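Local coordinates for protein phycocyanobilin lyase subunit alpha (Nostoc sp. PCC 7120, PDB 5N3U) that probably attaches the phycocyanobilin chromophore to the alpha subunit of phycocyanin, acting as a lyase together with its partner subunit CpcF, at residues A123-L128 / T161-L166; P165-F170 / A183-Q188; E60-R65 / G69-R74. All blocks are in the same frame, centred on the assembly; numbering follows the deposited sequence.

Overall arrangement
Starting from the N terminus, interaction 3 comes first: after helix 49-58 the chain turns through 60-65 and folds back on 69-74, closing a short loop at the start of helix 72-83. Interaction 1 closes a longer loop, bringing 161-166 against helix 121-126 across 32 intervening residues that include helix 148-157. Interaction 2 begins where interaction 1 ends, since both use helix 164-167 and share Pro-165 and Leu-166; it closes against helix 176-190. The three follow in series, with none nested in another. Interactions 1 and 2 touch and tie helices 121-126 and 176-190 to helix 164-167, whereas interaction 3 lies apart, its centre about 28 Å from that of interaction 1.

Interaction 1: residues A123-L128 / T161-L166; sequences ALIKLL and TDAIPL
Ile-125 carries this contact, reaching from helix 121-126 to two neighbours on the 161-166 segment. Its CG2 methyl meets CD1 of Leu-166 at 3.6 Å, the closest approach between the two segments, and the two side chains cross at about a right angle. The other branch of the isoleucine runs to Ala-163, with CD1 of Ile-125 lying 4.0 Å from the alanine CB. A chi1 of -75° splits the work: CG1 lies beside the backbone N and leads to the alanine, while CG2 stands anti to that nitrogen and is left for the leucine. Ala-163 is buried, and its single methyl lets the backbones come near, the CA atoms of Ile-125 and Ala-163 being 7.0 Å apart. Packing is looser one turn further on, where CD1 of Leu-128 comes no closer than 4.3 Å to CB of Leu-166. Leu-128 itself is buried and also touches Tyr-148 of helix 148-157, but Leu-166 is exposed, so this end of the seam borders solvent. Short helical segments laid side by side fit a HEAT-repeat solenoid, the family to which both segments belong by sequence. Every touching group is an aliphatic carbon and only 192 Å² is buried in all, which implies that shape and exclusion of water, without directional polar bonds, set how these two segments lie together.

Interaction 2: residues P165-F170 / A183-Q188; sequences PLIQPF and ARAMYQ
Ile-167 and Gln-168 pack on Ala-185 and Met-186, joining two helices that follow one another in the HEAT-repeat part of the chain, 164-167 and 176-190. Along the first segment the contact starts at Ile-167, whose CG2 does the touching. CG2 of Ile-167 lies 3.8 Å from SD of Met-186 and 4.1 Å from CB of Ala-185, and the isoleucine and methionine side chains slide past each other in opposite directions. Ile-167 also touches Leu-152 and Leu-155 of helix 148-157, which puts it in a buried layer between helices 148-157 and 176-190. Gln-168 follows, and here the CA atoms of the two segments come nearest, 6.8 Å from Gln-168 to Met-186. The glutamine chain is extended and crosses the methionine at about a right angle, and its CB, CG and amide all approach the methionine's terminal methyl; Tyr-195 of helix 193-203 touches both residues. Past it the segment turns from the seam: the ring of Phe-170 leads away to Tyr-148 and Leu-128. The methionine reaches the glutamine by bending twice, at chi2 (-56°) and chi3 (-69°), a fold that sets CE of Met-186 3.8 Å from OE1 of Gln-168.

Interaction 3: residues E60-R65 / G69-R74; sequences EDEADR and GGYPLR
The guanidinium of Arg-65 lies flat on the ring of Tyr-71, a cation-pi stack with its CZ 3.8 Å from the ring centroid and the planes only 6° apart. Arg-65 belongs to a loop that closes on the N-terminal end of helix 72-83, where Tyr-71 is the N-cap residue and Asp-61 forms an Asx motif, its OD2 accepting from the backbone N of Asp-64. Two bends, at chi2 and chi3, fold the Arg-65 chain over the ring and turn its edge to the glycines: NH2 donates to Gly-69 O at 2.8 Å in a nearly straight bond (165°), while NE bonds Gly-70 O from above the carbonyl plane and, weakly, Gly-69 O. Arg-74, extended instead, grips the single carbonyl oxygen of Asp-61 side-on, through its NE at 2.8 Å and NH2 at 2.9 Å, and the same NH2 makes a salt bridge with OE2 of Glu-62. The carboxylate of Asp-64 rests on the Pro-72 ring, but its OD1 makes a salt bridge with NZ of Lys-137 of the neighbouring beta-subunit chain. A water bridges loop and helix: it donates to Asp-64 O at 2.8 Å and Asp-61 OD2 at 2.7 Å, and weakly accepts from Arg-74 N at 3.4 Å.

Interaction 1: residues A123-L128 / T161-L166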
loop_
_atom_site.group_PDB
_atom_site.type_symbol
_atom_site.label_atom_id
_atom_site.label_comp_id
_atom_site.label_asym_id
_atom_site.label_seq_id
_atom_site.Cartn_x
_atom_site.Cartn_y
_atom_site.Cartn_z
ATOM N N ALA A 123 25.209 -18.183 -22.156
ATOM C CA ALA A 123 24.963 -18.756 -20.867
ATOM C C ALA A 123 23.458 -19.058 -20.670
ATOM O O ALA A 123 23.093 -20.076 -20.070
ATOM C CB ALA A 123 25.451 -17.861 -19.793
ATOM N N LEU A 124 22.607 -18.188 -21.190
ATOM C CA LEU A 124 21.143 -18.440 -21.198
ATOM C C LEU A 124 20.827 -19.634 -22.011
ATOM O O LEU A 124 20.034 -20.454 -21.584
ATOM C CB LEU A 124 20.381 -17.254 -21.702
ATOM C CG LEU A 124 20.499 -16.059 -20.738
ATOM C CD1 LEU A 124 20.100 -14.760 -21.417
ATOM C CD2 LEU A 124 19.669 -16.288 -19.496
ATOM N N ILE A 125 21.466 -19.752 -23.172
ATOM C CA ILE A 125 21.239 -20.933 -24.049
ATOM C C ILE A 125 21.588 -22.269 -23.417
ATOM O O ILE A 125 20.863 -23.243 -23.501
ATOM C CB ILE A 125 21.933 -20.730 -25.379
ATOM C CG1 ILE A 125 21.114 -19.716 -26.199
ATOM C CG2 ILE A 125 22.042 -22.022 -26.198
ATOM C CD1 ILE A 125 21.831 -19.268 -27.476
ATOM N N LYS A 126 22.636 -22.268 -22.642
ATOM C CA LYS A 126 23.045 -23.464 -21.938
ATOM C C LYS A 126 21.985 -23.932 -20.949
ATOM O O LYS A 126 21.787 -25.136 -20.746
ATOM C CB LYS A 126 24.372 -23.106 -21.251
ATOM C CG LYS A 126 24.895 -24.116 -20.275
ATOM C CD LYS A 126 26.369 -24.419 -20.538
ATOM C CE LYS A 126 27.212 -23.182 -20.513
ATOM N NZ LYS A 126 28.482 -23.481 -19.765
ATOM N N LEU A 127 21.226 -23.030 -20.337
ATOM C CA LEU A 127 20.187 -23.477 -19.408
ATOM C C LEU A 127 18.994 -24.117 -20.103
ATOM O O LEU A 127 18.166 -24.735 -19.469
ATOM C CB LEU A 127 19.762 -22.314 -18.519
ATOM C CG LEU A 127 20.787 -21.696 -17.605
ATOM C CD1 LEU A 127 20.166 -20.660 -16.728
ATOM C CD2 LEU A 127 21.435 -22.714 -16.687
ATOM N N LEU A 128 18.926 -24.028 -21.409
ATOM C CA LEU A 128 17.931 -24.784 -22.140
ATOM C C LEU A 128 18.449 -26.170 -22.624
ATOM O O LEU A 128 17.795 -26.826 -23.419
ATOM C CB LEU A 128 17.451 -23.977 -23.341
ATOM C CG LEU A 128 16.854 -22.572 -23.120
ATOM C CD1 LEU A 128 16.288 -21.981 -24.429
ATOM C CD2 LEU A 128 15.719 -22.674 -22.157
ATOM N N THR A 161 18.466 -14.363 -31.824
ATOM C CA THR A 161 17.781 -15.107 -32.872
ATOM C C THR A 161 18.286 -16.520 -33.151
ATOM O O THR A 161 17.520 -17.391 -33.559
ATOM C CB THR A 161 17.781 -14.310 -34.192
ATOM O OG1 THR A 161 19.121 -13.886 -34.455
ATOM C CG2 THR A 161 16.830 -13.154 -34.058
ATOM N N ASP A 162 19.547 -16.773 -32.878
ATOM C CA ASP A 162 20.067 -18.134 -32.989
ATOM C C ASP A 162 19.370 -19.114 -32.089
ATOM O O ASP A 162 19.392 -20.256 -32.366
ATOM C CB ASP A 162 21.499 -18.222 -32.548
ATOM C CG ASP A 162 22.446 -17.578 -33.509
ATOM O OD1 ASP A 162 22.116 -17.446 -34.710
ATOM O OD2 ASP A 162 23.545 -17.213 -33.026
ATOM N N ALA A 163 18.696 -18.654 -31.052
ATOM C CA ALA A 163 18.057 -19.555 -30.116
ATOM C C ALA A 163 16.684 -19.969 -30.516
ATOM O O ALA A 163 16.070 -20.791 -29.821
ATOM C CB ALA A 163 18.023 -18.897 -28.711
ATOM N N ILE A 164 16.125 -19.373 -31.564
ATOM C CA ILE A 164 14.764 -19.706 -31.992
ATOM C C ILE A 164 14.431 -21.174 -31.999
ATOM O O ILE A 164 13.437 -21.545 -31.446
ATOM C CB ILE A 164 14.425 -19.076 -33.373
ATOM C CG1 ILE A 164 14.217 -17.575 -33.181
ATOM C CG2 ILE A 164 13.174 -19.723 -33.999
ATOM C CD1 ILE A 164 14.290 -16.733 -34.473
ATOM N N PRO A 165 15.237 -22.036 -32.635
ATOM C CA PRO A 165 14.862 -23.464 -32.711
ATOM C C PRO A 165 14.890 -24.140 -31.327
ATOM O O PRO A 165 14.224 -25.134 -31.122
ATOM C CB PRO A 165 15.973 -24.089 -33.528
ATOM C CG PRO A 165 16.786 -23.014 -34.075
ATOM C CD PRO A 165 16.476 -21.733 -33.360
ATOM N N LEU A 166 15.646 -23.566 -30.357
ATOM C CA LEU A 166 15.642 -24.078 -28.995
ATOM C C LEU A 166 14.447 -23.574 -28.196
ATOM O O LEU A 166 13.926 -24.266 -27.351
ATOM C CB LEU A 166 16.902 -23.683 -28.295
ATOM C CG LEU A 166 18.220 -23.973 -28.986
ATOM C CD1 LEU A 166 19.334 -23.438 -28.079
ATOM C CD2 LEU A 166 18.436 -25.449 -29.242
#

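Interaction 2: residues P165-F170 / A183-Q188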
loop_
_atom_site.group_PDB
_atom_site.type_symbol
_atom_site.label_atom_id
_atom_site.label_comp_id
_atom_site.label_asym_id
_atom_site.label_seq_id
_atom_site.Cartn_x
_atom_site.Cartn_y
_atom_site.Cartn_z
ATOM N N PRO A 165 15.237 -22.036 -32.635
ATOM C CA PRO A 165 14.862 -23.464 -32.711
ATOM C C PRO A 165 14.890 -24.140 -31.327
ATOM O O PRO A 165 14.224 -25.134 -31.122
ATOM C CB PRO A 165 15.973 -24.089 -33.528
ATOM C CG PRO A 165 16.786 -23.014 -34.075
ATOM C CD PRO A 165 16.476 -21.733 -33.360
ATOM N N LEU A 166 15.646 -23.566 -30.357
ATOM C CA LEU A 166 15.642 -24.078 -28.995
ATOM C C LEU A 166 14.447 -23.574 -28.196
ATOM O O LEU A 166 13.926 -24.266 -27.351
ATOM C CB LEU A 166 16.902 -23.683 -28.295
ATOM C CG LEU A 166 18.220 -23.973 -28.986
ATOM C CD1 LEU A 166 19.334 -23.438 -28.079
ATOM C CD2 LEU A 166 18.436 -25.449 -29.242
ATOM N N ILE A 167 13.967 -22.398 -28.554
ATOM C CA ILE A 167 12.876 -21.770 -27.915
ATOM C C ILE A 167 11.544 -22.302 -28.385
ATOM O O ILE A 167 10.653 -22.581 -27.561
ATOM C CB ILE A 167 12.933 -20.239 -28.122
ATOM C CG1 ILE A 167 14.129 -19.666 -27.396
ATOM C CG2 ILE A 167 11.644 -19.596 -27.637
ATOM C CD1 ILE A 167 14.402 -18.249 -27.768
ATOM N N GLN A 168 11.389 -22.470 -29.697
ATOM C CA GLN A 168 10.103 -22.844 -30.281
ATOM C C GLN A 168 9.403 -24.060 -29.678
ATOM O O GLN A 168 8.260 -23.978 -29.370
ATOM C CB GLN A 168 10.292 -23.062 -31.782
ATOM C CG GLN A 168 8.972 -23.293 -32.487
ATOM C CD GLN A 168 9.065 -23.008 -34.024
ATOM O OE1 GLN A 168 10.121 -22.632 -34.543
ATOM N NE2 GLN A 168 7.938 -23.081 -34.705
ATOM N N PRO A 169 10.153 -25.147 -29.332
ATOM C CA PRO A 169 9.563 -26.279 -28.655
ATOM C C PRO A 169 8.880 -25.985 -27.311
ATOM O O PRO A 169 7.893 -26.632 -26.885
ATOM C CB PRO A 169 10.762 -27.193 -28.493
ATOM C CG PRO A 169 11.615 -26.864 -29.607
ATOM C CD PRO A 169 11.530 -25.385 -29.669
ATOM N N PHE A 170 9.355 -24.951 -26.601
ATOM C CA PHE A 170 8.742 -24.588 -25.328
ATOM C C PHE A 170 7.370 -24.044 -25.462
ATOM O O PHE A 170 6.632 -23.938 -24.465
ATOM C CB PHE A 170 9.652 -23.619 -24.518
ATOM C CG PHE A 170 10.889 -24.316 -23.943
ATOM C CD1 PHE A 170 11.974 -24.557 -24.732
ATOM C CD2 PHE A 170 10.866 -24.826 -22.662
ATOM C CE1 PHE A 170 13.087 -25.224 -24.229
ATOM C CE2 PHE A 170 11.979 -25.501 -22.129
ATOM C CZ PHE A 170 13.077 -25.675 -22.905
ATOM N N ALA A 183 6.027 -17.848 -26.116
ATOM C CA ALA A 183 5.255 -16.993 -27.078
ATOM C C ALA A 183 5.789 -15.620 -27.180
ATOM O O ALA A 183 6.068 -15.086 -28.250
ATOM C CB ALA A 183 3.825 -16.970 -26.702
ATOM N N ARG A 184 6.109 -15.046 -26.022
ATOM C CA ARG A 184 6.790 -13.772 -26.043
ATOM C C ARG A 184 8.081 -13.711 -26.705
ATOM O O ARG A 184 8.362 -12.814 -27.532
ATOM C CB ARG A 184 6.923 -13.247 -24.592
ATOM C CG ARG A 184 7.663 -11.953 -24.472
ATOM C CD ARG A 184 8.086 -11.936 -23.025
ATOM N NE ARG A 184 8.496 -10.698 -22.369
ATOM C CZ ARG A 184 9.672 -10.130 -22.417
ATOM N NH1 ARG A 184 10.667 -10.537 -23.259
ATOM N NH2 ARG A 184 9.817 -9.054 -21.642
ATOM N N ALA A 185 8.937 -14.651 -26.383
ATOM C CA ALA A 185 10.212 -14.697 -27.032
ATOM C C ALA A 185 10.107 -14.964 -28.544
ATOM O O ALA A 185 10.784 -14.323 -29.356
ATOM C CB ALA A 185 11.077 -15.734 -26.423
ATOM N N MET A 186 9.201 -15.862 -28.905
ATOM C CA MET A 186 9.061 -16.138 -30.323
ATOM C C MET A 186 8.627 -14.896 -31.116
ATOM O O MET A 186 9.132 -14.630 -32.227
ATOM C CB MET A 186 8.113 -17.301 -30.493
ATOM C CG MET A 186 8.722 -18.699 -30.193
ATOM S SD MET A 186 10.162 -19.121 -31.128
ATOM C CE MET A 186 9.468 -19.330 -32.838
ATOM N N TYR A 187 7.672 -14.177 -30.584
ATOM C CA TYR A 187 7.296 -12.910 -31.200
ATOM C C TYR A 187 8.441 -11.908 -31.308
ATOM O O TYR A 187 8.719 -11.304 -32.367
ATOM C CB TYR A 187 6.133 -12.300 -30.501
ATOM C CG TYR A 187 5.663 -11.063 -31.283
ATOM C CD1 TYR A 187 6.227 -9.798 -31.048
ATOM C CD2 TYR A 187 4.707 -11.181 -32.269
ATOM C CE1 TYR A 187 5.808 -8.678 -31.775
ATOM C CE2 TYR A 187 4.282 -10.072 -33.002
ATOM C CZ TYR A 187 4.841 -8.835 -32.764
ATOM O OH TYR A 187 4.456 -7.722 -33.474
ATOM N N GLN A 188 9.194 -11.727 -30.225
ATOM C CA GLN A 188 10.279 -10.804 -30.289
ATOM C C GLN A 188 11.282 -11.152 -31.267
ATOM O O GLN A 188 11.814 -10.287 -31.924
ATOM C CB GLN A 188 10.968 -10.615 -28.917
ATOM C CG GLN A 188 10.125 -9.918 -27.940
ATOM C CD GLN A 188 10.835 -9.811 -26.560
ATOM O OE1 GLN A 188 11.097 -10.810 -25.887
ATOM N NE2 GLN A 188 11.087 -8.649 -26.152
#

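Interaction 3: residues E60-R65 / G69-R74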
loop_
_atom_site.group_PDB
_atom_site.type_symbol
_atom_site.label_atom_id
_atom_site.label_comp_id
_atom_site.label_asym_id
_atom_site.label_seq_id
_atom_site.Cartn_x
_atom_site.Cartn_y
_atom_site.Cartn_z
ATOM N N GLU A 60 29.125 -12.663 -4.965
ATOM C CA GLU A 60 30.021 -13.703 -4.513
ATOM C C GLU A 60 29.929 -13.951 -2.998
ATOM O O GLU A 60 30.754 -14.680 -2.469
ATOM C CB GLU A 60 31.460 -13.298 -4.870
ATOM C CG GLU A 60 31.602 -13.334 -6.386
ATOM C CD GLU A 60 32.849 -12.623 -6.933
ATOM O OE1 GLU A 60 33.017 -12.706 -8.166
ATOM O OE2 GLU A 60 33.636 -11.985 -6.184
ATOM N N ASP A 61 28.887 -13.435 -2.325
ATOM C CA ASP A 61 28.699 -13.707 -0.907
ATOM C C ASP A 61 28.770 -15.157 -0.551
ATOM O O ASP A 61 28.129 -16.048 -1.167
ATOM C CB ASP A 61 27.353 -13.165 -0.412
ATOM C CG ASP A 61 27.183 -13.318 1.093
ATOM O OD1 ASP A 61 28.056 -12.745 1.844
ATOM O OD2 ASP A 61 26.245 -14.034 1.535
ATOM N N GLU A 62 29.497 -15.417 0.525
ATOM C CA GLU A 62 29.472 -16.732 1.166
ATOM C C GLU A 62 28.932 -16.753 2.608
ATOM O O GLU A 62 28.715 -17.840 3.092
ATOM C CB GLU A 62 30.898 -17.340 1.219
ATOM C CG GLU A 62 31.553 -17.384 -0.142
ATOM C CD GLU A 62 31.094 -18.577 -0.971
ATOM O OE1 GLU A 62 30.208 -19.371 -0.540
ATOM O OE2 GLU A 62 31.639 -18.752 -2.079
ATOM N N ALA A 63 28.764 -15.620 3.264
ATOM C CA ALA A 63 28.323 -15.506 4.708
ATOM C C ALA A 63 26.909 -16.005 4.949
ATOM O O ALA A 63 26.606 -16.703 5.968
ATOM C CB ALA A 63 28.405 -14.070 5.127
ATOM N N ASP A 64 26.029 -15.729 3.982
ATOM C CA ASP A 64 24.566 -16.021 4.193
ATOM C C ASP A 64 24.153 -17.224 3.352
ATOM O O ASP A 64 24.246 -17.182 2.056
ATOM C CB ASP A 64 23.732 -14.770 3.819
ATOM C CG ASP A 64 22.263 -14.820 4.339
ATOM O OD1 ASP A 64 21.881 -15.878 4.875
ATOM O OD2 ASP A 64 21.522 -13.778 4.248
ATOM N N ARG A 65 23.711 -18.278 4.038
ATOM C CA ARG A 65 23.215 -19.480 3.409
ATOM C C ARG A 65 21.889 -19.876 4.021
ATOM O O ARG A 65 21.686 -19.663 5.216
ATOM C CB ARG A 65 24.171 -20.634 3.561
ATOM C CG ARG A 65 25.587 -20.387 3.084
ATOM C CD ARG A 65 25.653 -20.088 1.555
ATOM N NE ARG A 65 25.286 -21.196 0.710
ATOM C CZ ARG A 65 26.131 -22.152 0.302
ATOM N NH1 ARG A 65 27.421 -22.170 0.709
ATOM N NH2 ARG A 65 25.692 -23.084 -0.538
ATOM N N GLY A 69 21.346 -25.265 0.437
ATOM C CA GLY A 69 22.481 -24.476 0.013
ATOM C C GLY A 69 22.197 -23.151 -0.705
ATOM O O GLY A 69 23.095 -22.565 -1.345
ATOM N N GLY A 70 21.009 -22.602 -0.523
ATOM C CA GLY A 70 20.716 -21.240 -1.028
ATOM C C GLY A 70 21.600 -20.112 -0.556
ATOM O O GLY A 70 22.264 -20.200 0.506
ATOM N N TYR A 71 21.607 -19.021 -1.333
ATOM C CA TYR A 71 22.410 -17.882 -1.055
ATOM C C TYR A 71 21.509 -16.646 -1.017
ATOM O O TYR A 71 21.387 -15.946 -2.026
ATOM C CB TYR A 71 23.413 -17.707 -2.187
ATOM C CG TYR A 71 24.511 -18.756 -2.302
ATOM C CD1 TYR A 71 24.339 -19.879 -3.080
ATOM C CD2 TYR A 71 25.790 -18.527 -1.732
ATOM C CE1 TYR A 71 25.366 -20.792 -3.246
ATOM C CE2 TYR A 71 26.805 -19.434 -1.847
ATOM C CZ TYR A 71 26.592 -20.551 -2.600
ATOM O OH TYR A 71 27.557 -21.478 -2.716
ATOM N N PRO A 72 20.866 -16.347 0.135
ATOM C CA PRO A 72 19.918 -15.208 0.189
ATOM C C PRO A 72 20.457 -13.856 -0.276
ATOM O O PRO A 72 19.782 -13.120 -0.939
ATOM C CB PRO A 72 19.542 -15.126 1.673
ATOM C CG PRO A 72 19.691 -16.527 2.153
ATOM C CD PRO A 72 20.872 -17.113 1.397
ATOM N N LEU A 73 21.637 -13.483 0.112
ATOM C CA LEU A 73 22.097 -12.176 -0.298
ATOM C C LEU A 73 22.410 -12.186 -1.802
ATOM O O LEU A 73 22.241 -11.162 -2.445
ATOM C CB LEU A 73 23.354 -11.703 0.532
ATOM C CG LEU A 73 23.900 -10.340 0.157
ATOM C CD1 LEU A 73 22.846 -9.295 0.461
ATOM C CD2 LEU A 73 25.231 -9.944 0.930
ATOM N N ARG A 74 22.887 -13.291 -2.343
ATOM C CA ARG A 74 23.154 -13.306 -3.782
ATOM C C ARG A 74 21.829 -13.115 -4.554
ATOM O O ARG A 74 21.779 -12.392 -5.512
ATOM C CB ARG A 74 23.771 -14.591 -4.230
ATOM C CG ARG A 74 25.202 -14.748 -3.784
ATOM C CD ARG A 74 25.806 -15.962 -4.448
ATOM N NE ARG A 74 27.050 -16.313 -3.778
ATOM C CZ ARG A 74 27.948 -17.153 -4.247
ATOM N NH1 ARG A 74 27.779 -17.727 -5.435
ATOM N NH2 ARG A 74 29.029 -17.415 -3.511
HETATM O O HOH W 1 24.258 -15.112 0.122
#